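Local coordinates for protein cephalosporin acylase (Bacillus halodurans, PDB 2NLZ) that probably hydrolyses amide bonds in cephalosporin-type or gamma-glutamyl substrates, as a member of the gamma-glutamyltranspeptidase family of N-terminal nucleophile (Ntn) hydrolases, at residues E62-N66 with T358-A362; P120-G124 with S218-G222; W163-Y167 with F186-A192; Q227-F232 with V385-G389; M370-S376 with I421-F425. The protein carries 1 engineered substitution. Numbering follows the deposited sequence.

Contact 1: E62-N66 with T358-A362; sequences EPTSN and TVYLA
This is a buried turn-to-strand-start contact near the centre of the chain, where the loop leaving helix 47-61 meets the beginning of strand 359-365. Glu62 is the first residue to leave helical geometry, and a type I turn runs from Glu62 to Ser65, with Pro63 at -71/-9, Thr64 at -79/-9 and Ser65 N donating to Glu62 O (3.2 Å). The closest CA pair is Ser65 and Thr358, 4.6 Å apart, and a backbone hydrogen bond joins them, Thr358 N to Ser65 O at 3.0 Å. Glu62, extended (t, t), reaches the same place: one water donates to Glu62 OE1 (3.0 Å) and to Thr358 O (2.9 Å). Its carboxylate is held further by Ser29 and by a salt bridge to Arg511. Val359 (m) points toward the turn, its CG1 3.7 Å from Glu62 OE1 and 3.9 Å from Ser65 CB. Thr358 is the first residue modelled after a short gap and is probably the N-terminal threonine nucleophile that autocleavage leaves in gamma-glutamyltranspeptidases. Strand 370-376 pairs alongside 359-365, helix 47-61 packs on Val359, and helix 157-173 covers Pro63 and Thr64.

Contact 2: P120-G124 with S218-G222; sequences PGAPG and SFYRG
Pro120 opens the segment in an extended conformation (-64/113) and meets both aromatic residues of the short, weakly bonded helical turn 218-221. Its CB packs 3.6 Å from Phe219 CZ, while its carbonyl oxygen accepts a hydrogen bond from the Tyr220 hydroxyl, OH to Pro120 O at 2.7 Å. Gly121 (-90/-13) bends the chain past that hydroxyl, its C 3.3 Å from Tyr220 OH. Ala122 is helical (-64/-48). Pro123 then directs CG onto the face of Phe219: CG sits 3.7 Å from the ring centroid and 7° off the normal, a CH-pi contact, and Pro123 CB is 4.2 Å from Tyr220 CE2. Gly124 N donates to Tyr220 OH at 2.9 Å with an N-H...O angle of 152°; a CB here would come within 3.1 Å of Tyr220 CE2, so the glycine lets the ring approach. The CA pairs are Pro123 with Phe219 at 7.4 Å and Gly124 with Tyr220 at 8.0 Å. Phe219 takes chi1 t and Tyr220 m, which sends the two rings to the same segment. The Tyr220 hydroxyl, about 100 residues later in the chain, thus ties the N-terminal start of helix 122-133 to the short helix 217-221 in a buried helix-to-helix packing.

Contact 3: W163-Y167 with F186-A192; sequences WKAAY and FAPKGRA
Hydrogen bonding fixes one end of this contact, where helix 157-173 lies against the loop after helix 180-186. Trp163 (t) points toward the loop, and its indole NE1 donates to Phe186 O at 2.7 Å with an N-H...O angle of 133°; the carbonyl lies near the plane of the ring. Within the segments, Tyr167 N bonds to Trp163 O (3.0 Å), the regular helical step that puts both aromatics on one face, and Gly190 N bonds to Ala187 O (3.1 Å), closing a type I turn through Pro188 (-72/-22) and Lys189 (-96/16). Gly190 follows with positive phi (76/17), and the chain doubles back toward the helix. Apolar packing centres on Ala192, whose CA is 5.1 Å from that of Lys164. Its CB fits between Trp163 and Tyr167, 3.7 Å from Trp163 CD1 and 3.8 Å from Tyr167 CB. Trp163 CZ2 also lies 3.9 Å from Phe186 CD1, and Tyr167 CD2 3.9 Å from Ala187 CB. The ring of Tyr167 (t) carries a CH-pi contact: Arg191 CA stands 4.0 Å from its centroid, 17° off the normal. The charged end of Arg191 turns away, to a salt bridge with Glu197. With Phe381 and Trp199 meeting Trp163 edge-to-face, and the contact's centre about 24 Å from the centre of the chain, this is an aromatic helix-loop interface in the helical periphery.

Contact 4: Q227-F232 with V385-G389; sequences QIHAFF and VVVPG
Val387, Phe231 and Val385 lose the most surface here, 83, 73 and 48 Å² respectively. Val387 (t) has the closest CA approach, 6.0 Å to that of Ile228; its CG2 lies 3.8 Å from Ile228 CG1, and its CG1 comes 3.5 Å from Gln227 O and 4.4 Å from Phe231 CB. One turn further along, Phe231 (t) points toward the other segment. Pro388 CD sits over one face of the Phe231 ring, 3.7 Å from the centroid and 25° off the normal, a CH-pi contact, while Val385 CG1 meets the ring edge 3.8 Å from Phe231 CE2. The fold element is a helix, 223-234, packed on a small two-stranded antiparallel hairpin, in which 386-387 pairs weakly with 392-393. Val386 points away from helix 223-234 and packs on Trp182, Thr185 and Phe186 of helix 180-186. Val385 (t) also reaches Phe232, its CG1 3.7 Å from Phe232 CE2, and Phe232 packs on Val117 and Leu239 as well.

Contact 5: M370-S376 with I421-F425; sequences MVSFIQS and IIPGF
The contact belongs to the interface between the two beta layers of the alpha-beta-beta-alpha sandwich of Ntn hydrolases, where strand 370-376 lies across from the segment leading into strand 424-428. The two run antiparallel in direction (170° between end-to-end vectors), but they meet through side chains; in the sheet, 370-376 pairs with 359-365 and 71-78. Met370, Ser372, Ile374 and Ser376 point toward 421-425, whereas Val371, Phe373 and Gln375 point away and pack on helix 47-61. The nearest CA pair is Ser372 and Pro423, 5.4 Å apart. Ser372 (t) donates from OG to Gly424 O at 2.9 Å, and OG lies 3.2 Å from Pro423 CB. At one end Met370 CE touches Phe425 CZ at 3.7 Å. In the middle Ile374 (t) sets CG2 3.7 Å from Pro423 CD, and at the other end Ile421 (m) brings CD1 3.3 Å from Ser376 CB. Gln375, on the reverse face, bonds through OE1 to Trp126 NE1. Ser372 OG is also hydrogen-bonded to Tyr360 OH, so this hydroxyl ties two strands and the facing segment together. The chemistry is mostly apolar interdigitation around one buried polar link, with the serine hydroxyl's hydrogen-bonding needs met between the layers.

Contacts 1 and 5 are joined through the neighbouring strands 359-365 and 370-376: Val359 N lies 3.0 Å from Gln375 O, and Tyr360 OH lies 2.8 Å from Ser372 OG. If Thr358 marks the processed strand start, as its relatives suggest, contact 1 lies at the probable active site and contact 5 next to it, centres about 11 Å apart. The rest form a chain of packing outward. Contact 3 leans on contact 1, with Pro63 CG 3.8 Å from Trp163 CH2. Phe186 CE2 then meets Val386 CG2 of contact 4 at 3.8 Å, and Phe219 CE1 of contact 2 touches Ile228 CD1 at 3.9 Å. Contact 2 returns to the sheet through Ala122 CB, 3.9 Å from Gln375 OE1.

Contact 1: E62-N66 with T358-A362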
# COMPACT_ATOMS: atom_id res chain seq x y z
N GLU D 62 30.75 -13.42 4.44
CA GLU D 62 29.45 -14.10 4.42
C GLU D 62 29.60 -15.63 4.40
O GLU D 62 29.29 -16.27 3.39
CB GLU D 62 28.63 -13.62 3.23
CG GLU D 62 27.16 -13.93 3.32
CD GLU D 62 26.36 -13.36 2.15
OE1 GLU D 62 25.52 -14.09 1.60
OE2 GLU D 62 26.58 -12.18 1.80
N PRO D 63 30.06 -16.24 5.52
CA PRO D 63 30.38 -17.67 5.55
C PRO D 63 29.14 -18.56 5.50
O PRO D 63 29.25 -19.77 5.34
CB PRO D 63 31.09 -17.85 6.89
CG PRO D 63 31.36 -16.46 7.39
CD PRO D 63 30.30 -15.61 6.82
N THR D 64 27.97 -17.94 5.60
CA THR D 64 26.73 -18.67 5.56
C THR D 64 26.33 -19.03 4.14
O THR D 64 25.41 -19.79 3.96
CB THR D 64 25.59 -17.85 6.19
OG1 THR D 64 25.49 -16.58 5.54
CG2 THR D 64 25.85 -17.63 7.67
N SER D 65 27.04 -18.49 3.15
CA SER D 65 26.65 -18.67 1.75
C SER D 65 27.82 -19.11 0.87
O SER D 65 27.72 -19.12 -0.36
CB SER D 65 26.09 -17.36 1.20
OG SER D 65 24.87 -17.03 1.83
N ASN D 66 28.91 -19.50 1.50
CA ASN D 66 30.17 -19.42 0.83
C ASN D 66 31.26 -20.14 1.58
O ASN D 66 31.07 -20.54 2.72
CB ASN D 66 30.55 -17.95 0.80
CG ASN D 66 31.35 -17.61 -0.37
OD1 ASN D 66 32.01 -16.59 -0.39
ND2 ASN D 66 31.33 -18.48 -1.37
N THR D 358 24.95 -19.12 -1.47
CA THR D 358 25.53 -18.60 -2.71
C THR D 358 25.81 -17.11 -2.59
O THR D 358 25.07 -16.38 -1.92
CB THR D 358 24.59 -18.87 -3.91
OG1 THR D 358 24.22 -20.26 -3.94
CG2 THR D 358 25.26 -18.52 -5.22
N VAL D 359 26.89 -16.64 -3.20
CA VAL D 359 27.14 -15.20 -3.27
C VAL D 359 27.25 -14.75 -4.73
O VAL D 359 28.00 -15.34 -5.51
CB VAL D 359 28.40 -14.74 -2.44
CG1 VAL D 359 28.11 -14.82 -0.96
CG2 VAL D 359 29.64 -15.55 -2.78
N TYR D 360 26.49 -13.73 -5.09
CA TYR D 360 26.62 -13.14 -6.41
C TYR D 360 27.24 -11.75 -6.32
O TYR D 360 27.15 -11.07 -5.30
CB TYR D 360 25.29 -13.12 -7.21
CG TYR D 360 25.49 -12.50 -8.57
CD1 TYR D 360 26.18 -13.18 -9.56
CD2 TYR D 360 25.05 -11.21 -8.84
CE1 TYR D 360 26.42 -12.61 -10.80
CE2 TYR D 360 25.28 -10.62 -10.08
CZ TYR D 360 25.97 -11.33 -11.05
OH TYR D 360 26.21 -10.78 -12.28
N LEU D 361 27.88 -11.35 -7.42
CA LEU D 361 28.82 -10.26 -7.43
C LEU D 361 28.87 -9.74 -8.86
O LEU D 361 28.84 -10.54 -9.81
CB LEU D 361 30.17 -10.83 -7.00
CG LEU D 361 31.56 -10.22 -7.01
CD1 LEU D 361 32.43 -11.28 -6.41
CD2 LEU D 361 32.04 -9.87 -8.41
N ALA D 362 28.95 -8.42 -9.02
CA ALA D 362 29.14 -7.86 -10.35
C ALA D 362 30.08 -6.68 -10.30
O ALA D 362 29.97 -5.82 -9.43
CB ALA D 362 27.82 -7.45 -10.97
O HOH W 1 24.10 -13.80 -1.01

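Contact 2: P120-G124 with S218-G222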
# COMPACT_ATOMS: atom_id res chain seq x y z
N PRO D 120 36.61 -28.55 -4.52
CA PRO D 120 36.38 -27.11 -4.52
C PRO D 120 37.12 -26.45 -5.67
O PRO D 120 38.34 -26.43 -5.67
CB PRO D 120 36.99 -26.66 -3.19
CG PRO D 120 37.02 -27.85 -2.35
CD PRO D 120 37.29 -28.98 -3.28
N GLY D 121 36.37 -25.91 -6.63
CA GLY D 121 36.98 -25.27 -7.80
C GLY D 121 37.30 -23.78 -7.74
O GLY D 121 38.02 -23.25 -8.60
N ALA D 122 36.76 -23.10 -6.72
CA ALA D 122 36.86 -21.64 -6.63
C ALA D 122 38.27 -21.07 -6.49
O ALA D 122 38.62 -20.13 -7.21
CB ALA D 122 35.92 -21.08 -5.54
N PRO D 123 39.10 -21.61 -5.56
CA PRO D 123 40.45 -21.05 -5.49
C PRO D 123 41.22 -21.09 -6.81
O PRO D 123 41.91 -20.14 -7.15
CB PRO D 123 41.13 -21.90 -4.42
CG PRO D 123 40.02 -22.42 -3.60
CD PRO D 123 38.91 -22.68 -4.56
N GLY D 124 41.07 -22.18 -7.56
CA GLY D 124 41.69 -22.29 -8.88
C GLY D 124 41.12 -21.30 -9.87
O GLY D 124 41.85 -20.72 -10.69
N SER D 218 48.93 -24.27 -3.74
CA SER D 218 48.98 -24.90 -2.43
C SER D 218 47.70 -25.65 -2.10
O SER D 218 47.74 -26.65 -1.39
CB SER D 218 49.23 -23.86 -1.35
OG SER D 218 48.97 -24.40 -0.07
N PHE D 219 46.58 -25.16 -2.63
CA PHE D 219 45.25 -25.72 -2.38
C PHE D 219 45.05 -27.07 -3.08
O PHE D 219 44.44 -27.97 -2.51
CB PHE D 219 44.17 -24.73 -2.83
CG PHE D 219 42.77 -25.11 -2.41
CD1 PHE D 219 42.29 -24.76 -1.15
CD2 PHE D 219 41.91 -25.76 -3.30
CE1 PHE D 219 40.99 -25.09 -0.76
CE2 PHE D 219 40.62 -26.09 -2.92
CZ PHE D 219 40.15 -25.75 -1.64
N TYR D 220 45.57 -27.20 -4.29
CA TYR D 220 45.31 -28.38 -5.13
C TYR D 220 46.44 -29.40 -5.21
O TYR D 220 46.20 -30.61 -5.18
CB TYR D 220 44.95 -27.93 -6.54
CG TYR D 220 43.70 -27.11 -6.60
CD1 TYR D 220 42.46 -27.71 -6.48
CD2 TYR D 220 43.76 -25.73 -6.76
CE1 TYR D 220 41.31 -26.96 -6.53
CE2 TYR D 220 42.62 -24.98 -6.81
CZ TYR D 220 41.39 -25.59 -6.70
OH TYR D 220 40.23 -24.85 -6.76
N ARG D 221 47.67 -28.92 -5.33
CA ARG D 221 48.83 -29.80 -5.45
C ARG D 221 49.99 -29.30 -4.59
O ARG D 221 51.15 -29.35 -5.00
CB ARG D 221 49.22 -29.99 -6.93
CG ARG D 221 49.27 -28.71 -7.75
CD ARG D 221 49.03 -29.00 -9.22
NE ARG D 221 47.62 -28.94 -9.56
CZ ARG D 221 47.00 -27.88 -10.06
NH1 ARG D 221 47.67 -26.76 -10.29
NH2 ARG D 221 45.71 -27.93 -10.34
N GLY D 222 49.65 -28.82 -3.40
CA GLY D 222 50.63 -28.30 -2.46
C GLY D 222 50.31 -28.71 -1.05
O GLY D 222 49.74 -29.78 -0.82

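Contact 3: W163-Y167 with F186-A192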
# COMPACT_ATOMS: atom_id res chain seq x y z
N TRP D 163 23.39 -17.59 10.47
CA TRP D 163 24.47 -18.21 11.23
C TRP D 163 23.89 -18.91 12.45
O TRP D 163 24.30 -20.02 12.79
CB TRP D 163 25.49 -17.15 11.64
CG TRP D 163 26.90 -17.63 11.88
CD1 TRP D 163 27.29 -18.78 12.51
CD2 TRP D 163 28.10 -16.94 11.52
NE1 TRP D 163 28.67 -18.85 12.55
CE2 TRP D 163 29.18 -17.74 11.95
CE3 TRP D 163 28.37 -15.73 10.87
CZ2 TRP D 163 30.51 -17.36 11.74
CZ3 TRP D 163 29.69 -15.36 10.68
CH2 TRP D 163 30.74 -16.17 11.11
N LYS D 164 22.92 -18.28 13.12
CA LYS D 164 22.26 -18.89 14.27
C LYS D 164 21.43 -20.07 13.87
O LYS D 164 21.43 -21.07 14.57
CB LYS D 164 21.39 -17.89 15.03
CG LYS D 164 22.09 -17.21 16.18
CD LYS D 164 21.11 -16.94 17.31
CE LYS D 164 20.58 -18.24 17.89
NZ LYS D 164 19.25 -18.06 18.51
N ALA D 165 20.73 -19.95 12.74
CA ALA D 165 19.91 -21.04 12.20
C ALA D 165 20.76 -22.25 11.88
O ALA D 165 20.36 -23.39 12.14
CB ALA D 165 19.16 -20.57 10.96
N ALA D 166 21.94 -22.00 11.32
CA ALA D 166 22.89 -23.06 11.00
C ALA D 166 23.45 -23.69 12.25
O ALA D 166 23.73 -24.88 12.26
CB ALA D 166 24.01 -22.53 10.12
N TYR D 167 23.61 -22.91 13.32
CA TYR D 167 24.05 -23.45 14.60
C TYR D 167 22.95 -24.29 15.27
O TYR D 167 23.19 -25.45 15.61
CB TYR D 167 24.55 -22.35 15.54
CG TYR D 167 25.03 -22.88 16.88
CD1 TYR D 167 24.25 -22.77 18.03
CD2 TYR D 167 26.26 -23.53 16.99
CE1 TYR D 167 24.68 -23.27 19.25
CE2 TYR D 167 26.70 -24.04 18.21
CZ TYR D 167 25.91 -23.91 19.34
OH TYR D 167 26.35 -24.41 20.54
N PHE D 186 33.46 -21.65 13.30
CA PHE D 186 32.30 -20.77 13.09
C PHE D 186 31.44 -20.54 14.33
O PHE D 186 30.57 -19.66 14.33
CB PHE D 186 31.43 -21.31 11.95
CG PHE D 186 32.14 -21.37 10.64
CD1 PHE D 186 32.62 -20.21 10.06
CD2 PHE D 186 32.32 -22.57 10.00
CE1 PHE D 186 33.27 -20.26 8.85
CE2 PHE D 186 32.98 -22.64 8.79
CZ PHE D 186 33.46 -21.48 8.21
N ALA D 187 31.68 -21.32 15.38
CA ALA D 187 31.03 -21.09 16.66
C ALA D 187 32.03 -21.13 17.82
O ALA D 187 31.93 -21.99 18.69
CB ALA D 187 29.94 -22.11 16.88
N PRO D 188 33.00 -20.19 17.83
CA PRO D 188 34.12 -20.35 18.76
C PRO D 188 33.75 -20.10 20.22
O PRO D 188 34.44 -20.59 21.11
CB PRO D 188 35.13 -19.31 18.27
CG PRO D 188 34.34 -18.29 17.58
CD PRO D 188 33.11 -18.95 17.04
N LYS D 189 32.67 -19.36 20.45
CA LYS D 189 32.21 -19.09 21.80
C LYS D 189 31.13 -20.06 22.26
O LYS D 189 30.44 -19.79 23.24
CB LYS D 189 31.70 -17.65 21.93
CG LYS D 189 32.71 -16.66 22.48
CD LYS D 189 33.22 -15.72 21.41
CE LYS D 189 33.84 -14.48 22.03
NZ LYS D 189 33.85 -13.35 21.06
N GLY D 190 30.99 -21.18 21.57
CA GLY D 190 29.98 -22.18 21.93
C GLY D 190 28.57 -21.78 21.55
O GLY D 190 27.60 -22.33 22.05
N ARG D 191 28.48 -20.80 20.65
CA ARG D 191 27.23 -20.39 20.02
C ARG D 191 27.56 -19.64 18.73
O ARG D 191 28.73 -19.39 18.43
CB ARG D 191 26.36 -19.56 20.99
CG ARG D 191 26.54 -18.04 20.96
CD ARG D 191 27.65 -17.55 21.85
NE ARG D 191 27.81 -16.12 21.72
CZ ARG D 191 28.33 -15.32 22.64
NH1 ARG D 191 28.42 -14.02 22.39
NH2 ARG D 191 28.75 -15.79 23.81
N ALA D 192 26.54 -19.31 17.95
CA ALA D 192 26.73 -18.48 16.77
C ALA D 192 26.85 -17.01 17.18
O ALA D 192 26.15 -16.59 18.10
CB ALA D 192 25.59 -18.68 15.79

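Contact 4: Q227-F232 with V385-G389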
# COMPACT_ATOMS: atom_id res chain seq x y z
N GLN D 227 46.76 -31.31 3.68
CA GLN D 227 45.94 -31.16 4.89
C GLN D 227 44.49 -31.55 4.64
O GLN D 227 43.84 -32.11 5.52
CB GLN D 227 45.98 -29.73 5.39
CG GLN D 227 47.26 -29.36 6.08
CD GLN D 227 47.17 -28.02 6.79
OE1 GLN D 227 47.98 -27.13 6.56
NE2 GLN D 227 46.18 -27.88 7.67
N ILE D 228 44.01 -31.24 3.45
CA ILE D 228 42.66 -31.59 3.02
C ILE D 228 42.55 -33.10 2.86
O ILE D 228 41.62 -33.71 3.38
CB ILE D 228 42.27 -30.88 1.70
CG1 ILE D 228 42.11 -29.37 1.91
CG2 ILE D 228 40.96 -31.42 1.15
CD1 ILE D 228 42.13 -28.58 0.63
N HIS D 229 43.52 -33.69 2.16
CA HIS D 229 43.55 -35.13 1.93
C HIS D 229 43.59 -35.93 3.23
O HIS D 229 42.91 -36.95 3.36
CB HIS D 229 44.72 -35.51 1.02
CG HIS D 229 44.98 -36.99 0.93
ND1 HIS D 229 44.26 -37.82 0.10
CD2 HIS D 229 45.88 -37.78 1.57
CE1 HIS D 229 44.70 -39.06 0.23
NE2 HIS D 229 45.68 -39.06 1.12
N ALA D 230 44.39 -35.45 4.18
CA ALA D 230 44.63 -36.16 5.44
C ALA D 230 43.38 -36.21 6.30
O ALA D 230 43.09 -37.23 6.91
CB ALA D 230 45.79 -35.53 6.20
N PHE D 231 42.64 -35.11 6.34
CA PHE D 231 41.43 -35.03 7.15
C PHE D 231 40.30 -35.91 6.59
O PHE D 231 39.52 -36.50 7.35
CB PHE D 231 40.96 -33.58 7.30
CG PHE D 231 39.83 -33.41 8.27
CD1 PHE D 231 40.04 -33.49 9.64
CD2 PHE D 231 38.54 -33.19 7.82
CE1 PHE D 231 39.00 -33.33 10.54
CE2 PHE D 231 37.49 -33.05 8.71
CZ PHE D 231 37.73 -33.12 10.08
N PHE D 232 40.22 -35.99 5.27
CA PHE D 232 39.22 -36.82 4.59
C PHE D 232 39.53 -38.31 4.73
O PHE D 232 38.63 -39.12 4.96
CB PHE D 232 39.08 -36.42 3.12
CG PHE D 232 38.09 -35.31 2.90
CD1 PHE D 232 36.83 -35.59 2.37
CD2 PHE D 232 38.39 -34.00 3.25
CE1 PHE D 232 35.90 -34.57 2.18
CE2 PHE D 232 37.47 -32.98 3.07
CZ PHE D 232 36.22 -33.27 2.53
N VAL D 385 32.01 -30.19 6.72
CA VAL D 385 33.40 -30.55 6.82
C VAL D 385 34.24 -29.30 6.70
O VAL D 385 34.24 -28.62 5.68
CB VAL D 385 33.80 -31.55 5.73
CG1 VAL D 385 35.27 -31.96 5.89
CG2 VAL D 385 32.91 -32.76 5.81
N VAL D 386 34.93 -28.97 7.78
CA VAL D 386 35.91 -27.91 7.75
C VAL D 386 37.25 -28.54 8.07
O VAL D 386 37.38 -29.19 9.11
CB VAL D 386 35.58 -26.79 8.76
CG1 VAL D 386 36.66 -25.72 8.74
CG2 VAL D 386 34.23 -26.17 8.45
N VAL D 387 38.22 -28.40 7.17
CA VAL D 387 39.57 -28.92 7.39
C VAL D 387 40.14 -28.10 8.55
O VAL D 387 40.16 -26.88 8.48
CB VAL D 387 40.44 -28.81 6.12
CG1 VAL D 387 41.84 -29.36 6.36
CG2 VAL D 387 39.78 -29.55 4.96
N PRO D 388 40.55 -28.78 9.63
CA PRO D 388 40.83 -28.13 10.92
C PRO D 388 41.92 -27.06 10.85
O PRO D 388 42.94 -27.24 10.16
CB PRO D 388 41.28 -29.30 11.80
CG PRO D 388 41.72 -30.36 10.86
CD PRO D 388 40.80 -30.23 9.69
N GLY D 389 41.68 -25.95 11.55
CA GLY D 389 42.64 -24.86 11.64
C GLY D 389 42.92 -24.08 10.36
O GLY D 389 43.77 -23.19 10.35

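Contact 5: M370-S376 with I421-F425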
# COMPACT_ATOMS: atom_id res chain seq x y z
N MET D 370 34.08 -6.02 -17.66
CA MET D 370 32.88 -6.31 -16.87
C MET D 370 32.87 -7.78 -16.48
O MET D 370 33.22 -8.64 -17.31
CB MET D 370 31.61 -5.99 -17.68
CG MET D 370 31.49 -4.53 -18.08
SD MET D 370 29.82 -3.89 -18.20
CE MET D 370 29.43 -4.43 -19.84
N VAL D 371 32.47 -8.08 -15.24
CA VAL D 371 32.35 -9.48 -14.83
C VAL D 371 31.11 -9.84 -14.01
O VAL D 371 30.70 -9.10 -13.12
CB VAL D 371 33.67 -10.05 -14.19
CG1 VAL D 371 34.56 -8.95 -13.66
CG2 VAL D 371 33.39 -11.13 -13.11
N SER D 372 30.53 -10.97 -14.38
CA SER D 372 29.50 -11.65 -13.61
C SER D 372 30.17 -12.81 -12.89
O SER D 372 30.63 -13.75 -13.53
CB SER D 372 28.45 -12.19 -14.57
OG SER D 372 27.31 -12.72 -13.90
N PHE D 373 30.24 -12.75 -11.56
CA PHE D 373 30.92 -13.77 -10.77
C PHE D 373 30.00 -14.32 -9.71
O PHE D 373 29.30 -13.57 -9.06
CB PHE D 373 32.16 -13.20 -10.06
CG PHE D 373 33.05 -14.25 -9.46
CD1 PHE D 373 34.10 -14.79 -10.19
CD2 PHE D 373 32.84 -14.71 -8.16
CE1 PHE D 373 34.92 -15.77 -9.64
CE2 PHE D 373 33.66 -15.69 -7.60
CZ PHE D 373 34.71 -16.22 -8.33
N ILE D 374 30.06 -15.63 -9.51
CA ILE D 374 29.24 -16.28 -8.52
C ILE D 374 29.96 -17.51 -7.93
O ILE D 374 30.61 -18.25 -8.66
CB ILE D 374 27.88 -16.62 -9.16
CG1 ILE D 374 26.87 -17.12 -8.13
CG2 ILE D 374 28.05 -17.58 -10.30
CD1 ILE D 374 25.44 -16.96 -8.60
N GLN D 375 29.88 -17.69 -6.61
CA GLN D 375 30.44 -18.90 -5.97
C GLN D 375 29.58 -19.39 -4.81
O GLN D 375 28.91 -18.59 -4.17
CB GLN D 375 31.91 -18.72 -5.54
CG GLN D 375 32.14 -17.77 -4.40
CD GLN D 375 33.59 -17.53 -4.10
OE1 GLN D 375 34.44 -17.57 -4.99
NE2 GLN D 375 33.89 -17.25 -2.84
N SER D 376 29.63 -20.69 -4.54
CA SER D 376 28.80 -21.29 -3.49
C SER D 376 29.35 -22.59 -2.91
O SER D 376 30.07 -23.33 -3.57
CB SER D 376 27.38 -21.51 -4.01
OG SER D 376 26.58 -22.28 -3.14
N ILE D 421 24.43 -22.64 -9.41
CA ILE D 421 25.12 -21.39 -9.58
C ILE D 421 25.19 -20.96 -11.04
O ILE D 421 25.77 -21.67 -11.88
CB ILE D 421 26.54 -21.57 -9.09
CG1 ILE D 421 26.62 -21.46 -7.59
CG2 ILE D 421 27.48 -20.54 -9.66
CD1 ILE D 421 28.07 -21.59 -7.19
N ILE D 422 24.61 -19.82 -11.36
CA ILE D 422 24.62 -19.32 -12.73
C ILE D 422 24.83 -17.80 -12.85
O ILE D 422 23.99 -17.00 -12.45
CB ILE D 422 23.34 -19.77 -13.55
CG1 ILE D 422 22.04 -19.24 -12.93
CG2 ILE D 422 23.30 -21.31 -13.69
CD1 ILE D 422 20.82 -19.37 -13.85
N PRO D 423 25.99 -17.40 -13.40
CA PRO D 423 26.23 -15.99 -13.65
C PRO D 423 25.72 -15.62 -15.04
O PRO D 423 25.92 -16.37 -16.00
CB PRO D 423 27.75 -15.89 -13.61
CG PRO D 423 28.24 -17.25 -14.07
CD PRO D 423 27.11 -18.24 -13.84
N GLY D 424 25.07 -14.48 -15.14
CA GLY D 424 24.47 -14.09 -16.41
C GLY D 424 25.15 -12.88 -17.00
O GLY D 424 25.74 -12.08 -16.28
N PHE D 425 25.07 -12.76 -18.32
CA PHE D 425 25.52 -11.55 -19.00
C PHE D 425 24.57 -11.13 -20.10
O PHE D 425 24.03 -11.97 -20.82
CB PHE D 425 26.92 -11.74 -19.58
CG PHE D 425 27.72 -10.46 -19.66
CD1 PHE D 425 28.61 -10.14 -18.64
CD2 PHE D 425 27.58 -9.60 -20.74
CE1 PHE D 425 29.35 -8.96 -18.70
CE2 PHE D 425 28.32 -8.42 -20.81
CZ PHE D 425 29.21 -8.11 -19.79